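Local coordinates for protein prolyl oligopeptidase (Novosphingobium capsulatum, PDB 1YR2) that probably hydrolyses oligopeptides on the carboxyl side of proline, and less readily of alanine, as a serine endopeptidase of the prolyl oligopeptidase family, at residues L202-K207 with W246-G251; L177-Q182 with K192-A197. All coordinates share one frame; numbering follows the deposited sequence.

Contact 1 of 2, residues L202-K207 with W246-G251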
# COMPACT_ATOMS: atom_id res chain seq x y z
N LEU A 202 27.34 23.41 -5.61
CA LEU A 202 28.44 23.42 -6.54
C LEU A 202 27.88 23.86 -7.89
O LEU A 202 26.64 23.93 -8.13
CB LEU A 202 29.13 22.06 -6.73
CG LEU A 202 29.51 21.09 -5.60
CD1 LEU A 202 30.77 20.30 -5.99
CD2 LEU A 202 29.69 21.80 -4.32
N ALA A 203 28.80 24.08 -8.81
CA ALA A 203 28.46 24.67 -10.08
C ALA A 203 27.81 23.62 -10.96
O ALA A 203 26.96 23.96 -11.79
CB ALA A 203 29.73 25.23 -10.76
N ASP A 204 28.23 22.36 -10.79
CA ASP A 204 27.92 21.26 -11.73
C ASP A 204 26.44 21.04 -11.82
O ASP A 204 25.73 21.02 -10.77
CB ASP A 204 28.51 19.91 -11.29
CG ASP A 204 30.00 19.96 -11.01
OD1 ASP A 204 30.47 20.83 -10.19
OD2 ASP A 204 30.78 19.13 -11.55
N GLU A 205 25.97 20.93 -13.06
CA GLU A 205 24.61 20.54 -13.31
C GLU A 205 24.60 19.62 -14.49
O GLU A 205 25.32 19.84 -15.51
CB GLU A 205 23.68 21.72 -13.58
CG GLU A 205 23.58 22.78 -12.50
CD GLU A 205 22.41 23.72 -12.75
OE1 GLU A 205 21.89 23.73 -13.89
OE2 GLU A 205 22.01 24.43 -11.82
N LEU A 206 23.79 18.57 -14.39
CA LEU A 206 23.69 17.59 -15.45
C LEU A 206 22.29 17.72 -16.02
O LEU A 206 21.28 17.67 -15.26
CB LEU A 206 23.92 16.16 -14.93
CG LEU A 206 25.27 15.91 -14.22
CD1 LEU A 206 25.30 14.52 -13.70
CD2 LEU A 206 26.47 16.09 -15.12
N LYS A 207 22.22 17.90 -17.34
CA LYS A 207 20.97 18.02 -18.07
C LYS A 207 20.70 16.75 -18.87
O LYS A 207 21.59 15.91 -19.08
CB LYS A 207 20.98 19.28 -19.00
CG LYS A 207 21.08 20.62 -18.27
CD LYS A 207 19.90 20.81 -17.33
CE LYS A 207 19.73 22.25 -16.81
NZ LYS A 207 18.38 22.36 -16.17
N TRP A 246 26.44 7.32 -18.39
CA TRP A 246 27.63 8.18 -18.42
C TRP A 246 28.20 8.40 -17.02
O TRP A 246 27.51 8.19 -16.01
CB TRP A 246 27.28 9.54 -18.98
CG TRP A 246 26.82 9.54 -20.37
CD1 TRP A 246 25.61 9.06 -20.87
CD2 TRP A 246 27.54 10.05 -21.51
NE1 TRP A 246 25.56 9.26 -22.24
CE2 TRP A 246 26.71 9.88 -22.65
CE3 TRP A 246 28.81 10.66 -21.67
CZ2 TRP A 246 27.11 10.28 -23.93
CZ3 TRP A 246 29.20 11.04 -22.93
CH2 TRP A 246 28.36 10.85 -24.06
N LEU A 247 29.46 8.87 -16.99
CA LEU A 247 30.19 9.18 -15.76
C LEU A 247 30.49 10.66 -15.80
O LEU A 247 31.12 11.17 -16.74
CB LEU A 247 31.48 8.37 -15.64
CG LEU A 247 32.34 8.59 -14.40
CD1 LEU A 247 31.59 8.04 -13.18
CD2 LEU A 247 33.70 7.94 -14.55
N HIS A 248 30.05 11.36 -14.77
CA HIS A 248 30.41 12.75 -14.60
C HIS A 248 31.51 12.91 -13.55
O HIS A 248 31.35 12.47 -12.40
CB HIS A 248 29.21 13.59 -14.17
CG HIS A 248 29.55 15.02 -13.92
ND1 HIS A 248 30.01 15.85 -14.92
CD2 HIS A 248 29.56 15.77 -12.78
CE1 HIS A 248 30.25 17.05 -14.42
NE2 HIS A 248 30.00 17.03 -13.12
N ARG A 249 32.57 13.63 -13.92
CA ARG A 249 33.62 13.98 -12.95
C ARG A 249 33.42 15.37 -12.36
O ARG A 249 33.21 16.33 -13.06
CB ARG A 249 35.00 13.82 -13.58
CG ARG A 249 35.34 12.31 -13.79
CD ARG A 249 36.74 12.09 -14.36
NE ARG A 249 37.05 10.67 -14.54
CZ ARG A 249 36.85 10.01 -15.67
NH1 ARG A 249 36.33 10.60 -16.74
NH2 ARG A 249 37.19 8.75 -15.72
N LEU A 250 33.43 15.45 -11.05
CA LEU A 250 32.97 16.66 -10.40
C LEU A 250 33.99 17.75 -10.71
O LEU A 250 35.16 17.46 -10.75
CB LEU A 250 32.81 16.43 -8.89
CG LEU A 250 31.46 15.98 -8.33
CD1 LEU A 250 30.42 17.06 -8.58
CD2 LEU A 250 31.00 14.62 -8.89
N GLY A 251 33.53 18.98 -10.94
CA GLY A 251 34.39 20.10 -11.33
C GLY A 251 34.67 20.24 -12.81
O GLY A 251 35.53 21.03 -13.23
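Two successive blades of the N-terminal beta-propeller meet here: the outermost strand of one blade, 204-210, packs across strand 244-249 of the next through its side chains. The short strand segments run nearly antiparallel, 162° between their directions, but their axes stay 9.5 Å apart, so side chains rather than backbone bridge the gap. Asp-204 carries the contact. With CG anti to its own carbonyl carbon, its carboxylate reaches across to the other strand, where a single oxygen, OD2, accepts two hydrogen bonds. NE2 of His-248 donates to OD2 of Asp-204 over 2.7 Å, nearly straight at 164°, and the oxygen sits close to the imidazole plane. This bond uses the anti lone pair of OD2, with the carboxylate turned almost perpendicular to the ring. The syn lone pair receives the backbone N of Gly-251, 2.8 Å from Asp-204 OD2, just past the end of the strand. On its other nitrogen, His-248 ND1 is hydrogen-bonded to Asp-257 OD1. Held between two carboxylates, the imidazole has its rotation fixed and may well be biased toward the charged form. One face of the ring is covered by Leu-206, whose CD2 lies 3.6 Å from the ring centroid of His-248 in a CH-pi contact, shifted toward the CG and ND1 side. Beside the carboxylate, Leu-250 brings CD1 to 3.6 Å from Asp-204 OD2, and the same methyl meets CD1 of Leu-202 at 4.2 Å, the two leucines crossing at about a right angle. Gly-251 has a positive phi of 86°, a backbone shape that suits glycine as the chain leaves the strand. Phe-193 of strand 188-195 touches Leu-202, Asp-204 and Leu-250 from within the first blade, while Tyr-224 of strand 221-226 packs against Leu-206 from the second.

Contact 2 of 2, residues L177-Q182 with K192-A197; sequences LAYSVQ and KFVGVA
The tightly packed part runs from Leu-177 to Tyr-179 on one strand and from Lys-192 to Val-194 on the other, where the backbones pair. Leu-177 faces Val-194 and Tyr-179 faces Lys-192 as antiparallel hydrogen-bonded pairs, each closed by two N-H...O bonds; the one from Lys-192 N to Tyr-179 O measures 2.8 Å. Between them Ala-178 and Phe-193 form a non-hydrogen-bonded pair with CA atoms 4.4 Å apart, and on their face of the sheet the CE2 corner of the phenyl ring reaches Ala-178 CB at 3.6 Å. On the opposite face, Leu-177 and Val-194 lie side by side, Leu-177 CB being 3.8 Å from Val-194 CG1. Tyr-179 takes the crowded first torsion, CG between the backbone N and the carbonyl carbon (chi1 63°), which swings its ring across toward Lys-192. Lys-192 CB then sits over the ring face, 3.9 Å from the Tyr-179 centroid, in a CH-pi contact. Looser packing follows beyond this point: the extended lysine chain, partly exposed, runs on past Tyr-179 OH and only brushes Val-181, with Lys-192 CE 4.2 Å from Val-181 CG2. From the preceding blade, Leu-135 and Leu-152 cover Leu-177, Leu-152 also touches Tyr-179, and Leu-151 meets Val-194. This is a beta hairpin forming the two middle strands of a four-stranded antiparallel propeller blade.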
# COMPACT_ATOMS: atom_id res chain seq x y z
N LEU A 177 26.80 15.89 -1.89
CA LEU A 177 25.50 15.30 -2.11
C LEU A 177 25.00 15.69 -3.48
O LEU A 177 25.06 16.85 -3.90
CB LEU A 177 24.55 15.74 -1.01
CG LEU A 177 23.17 15.09 -1.11
CD1 LEU A 177 22.96 14.19 0.02
CD2 LEU A 177 22.13 16.15 -1.22
N ALA A 178 24.53 14.68 -4.19
CA ALA A 178 23.97 14.83 -5.50
C ALA A 178 22.48 14.71 -5.35
O ALA A 178 22.00 13.88 -4.57
CB ALA A 178 24.50 13.75 -6.46
N TYR A 179 21.74 15.52 -6.12
CA TYR A 179 20.32 15.40 -6.11
C TYR A 179 19.68 15.70 -7.44
O TYR A 179 20.23 16.44 -8.21
CB TYR A 179 19.71 16.23 -4.97
CG TYR A 179 19.95 17.67 -5.09
CD1 TYR A 179 21.17 18.23 -4.73
CD2 TYR A 179 18.93 18.51 -5.49
CE1 TYR A 179 21.38 19.61 -4.83
CE2 TYR A 179 19.15 19.85 -5.61
CZ TYR A 179 20.35 20.39 -5.25
OH TYR A 179 20.56 21.75 -5.34
N SER A 180 18.52 15.09 -7.66
CA SER A 180 17.75 15.19 -8.89
C SER A 180 16.54 16.09 -8.70
O SER A 180 15.75 15.87 -7.75
CB SER A 180 17.25 13.80 -9.20
OG SER A 180 16.81 13.78 -10.47
N VAL A 181 16.32 17.01 -9.62
CA VAL A 181 15.26 18.01 -9.54
C VAL A 181 14.32 17.89 -10.73
O VAL A 181 14.78 17.77 -11.86
CB VAL A 181 15.85 19.44 -9.59
CG1 VAL A 181 14.76 20.45 -9.46
CG2 VAL A 181 16.89 19.67 -8.46
N GLN A 182 13.03 17.95 -10.47
CA GLN A 182 12.02 17.83 -11.52
C GLN A 182 11.35 19.18 -11.59
O GLN A 182 10.88 19.67 -10.57
CB GLN A 182 10.99 16.78 -11.12
CG GLN A 182 9.72 16.79 -12.00
CD GLN A 182 8.70 15.76 -11.53
OE1 GLN A 182 8.47 15.60 -10.33
NE2 GLN A 182 8.11 15.06 -12.46
N LYS A 192 21.99 18.15 -9.62
CA LYS A 192 22.75 19.26 -9.03
C LYS A 192 23.51 18.67 -7.84
O LYS A 192 23.29 17.53 -7.42
CB LYS A 192 21.79 20.33 -8.52
CG LYS A 192 21.06 21.06 -9.62
CD LYS A 192 20.18 22.15 -9.10
CE LYS A 192 19.25 22.61 -10.21
NZ LYS A 192 18.51 23.84 -9.87
N PHE A 193 24.39 19.46 -7.27
CA PHE A 193 25.25 19.00 -6.19
C PHE A 193 25.34 20.11 -5.13
O PHE A 193 25.38 21.31 -5.43
CB PHE A 193 26.65 18.67 -6.74
CG PHE A 193 26.69 17.61 -7.82
CD1 PHE A 193 26.45 17.92 -9.15
CD2 PHE A 193 27.00 16.27 -7.50
CE1 PHE A 193 26.46 16.94 -10.12
CE2 PHE A 193 27.07 15.30 -8.45
CZ PHE A 193 26.80 15.60 -9.77
N VAL A 194 25.46 19.69 -3.87
CA VAL A 194 25.72 20.60 -2.77
C VAL A 194 26.91 20.04 -1.95
O VAL A 194 27.13 18.82 -1.87
CB VAL A 194 24.44 20.76 -1.94
CG1 VAL A 194 24.00 19.47 -1.29
CG2 VAL A 194 24.56 21.79 -0.90
N GLY A 195 27.73 20.94 -1.42
CA GLY A 195 28.75 20.59 -0.45
C GLY A 195 28.09 20.45 0.90
O GLY A 195 27.29 21.27 1.34
N VAL A 196 28.39 19.38 1.57
CA VAL A 196 27.65 19.05 2.75
C VAL A 196 28.05 19.92 3.95
O VAL A 196 27.17 20.35 4.72
CB VAL A 196 27.80 17.56 3.09
CG1 VAL A 196 27.19 17.25 4.40
CG2 VAL A 196 27.13 16.70 1.99
N ALA A 197 29.35 20.16 4.13
CA ALA A 197 29.85 20.94 5.28
C ALA A 197 29.15 22.30 5.36
O ALA A 197 28.68 22.69 6.43
CB ALA A 197 31.38 21.15 5.19

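How the contacts relate
From the N terminus, the chain first closes contact 2, a local hairpin in which strand 176-183 turns back into 188-195. It then rounds the corner near Ala-203 into strand 204-210, the last of the same blade, which opens contact 1; that contact closes only after the chain has entered the following blade and reached strand 244-249. The two are thus in series, neither nested nor crossed, with centres about 10 Å apart. Strand 188-195 joins them: Leu-202 N lies 2.9 Å from Phe-193 O, a probable hydrogen bond. Contact 2 builds the interior of one blade, and contact 1 ties that blade's edge to its successor.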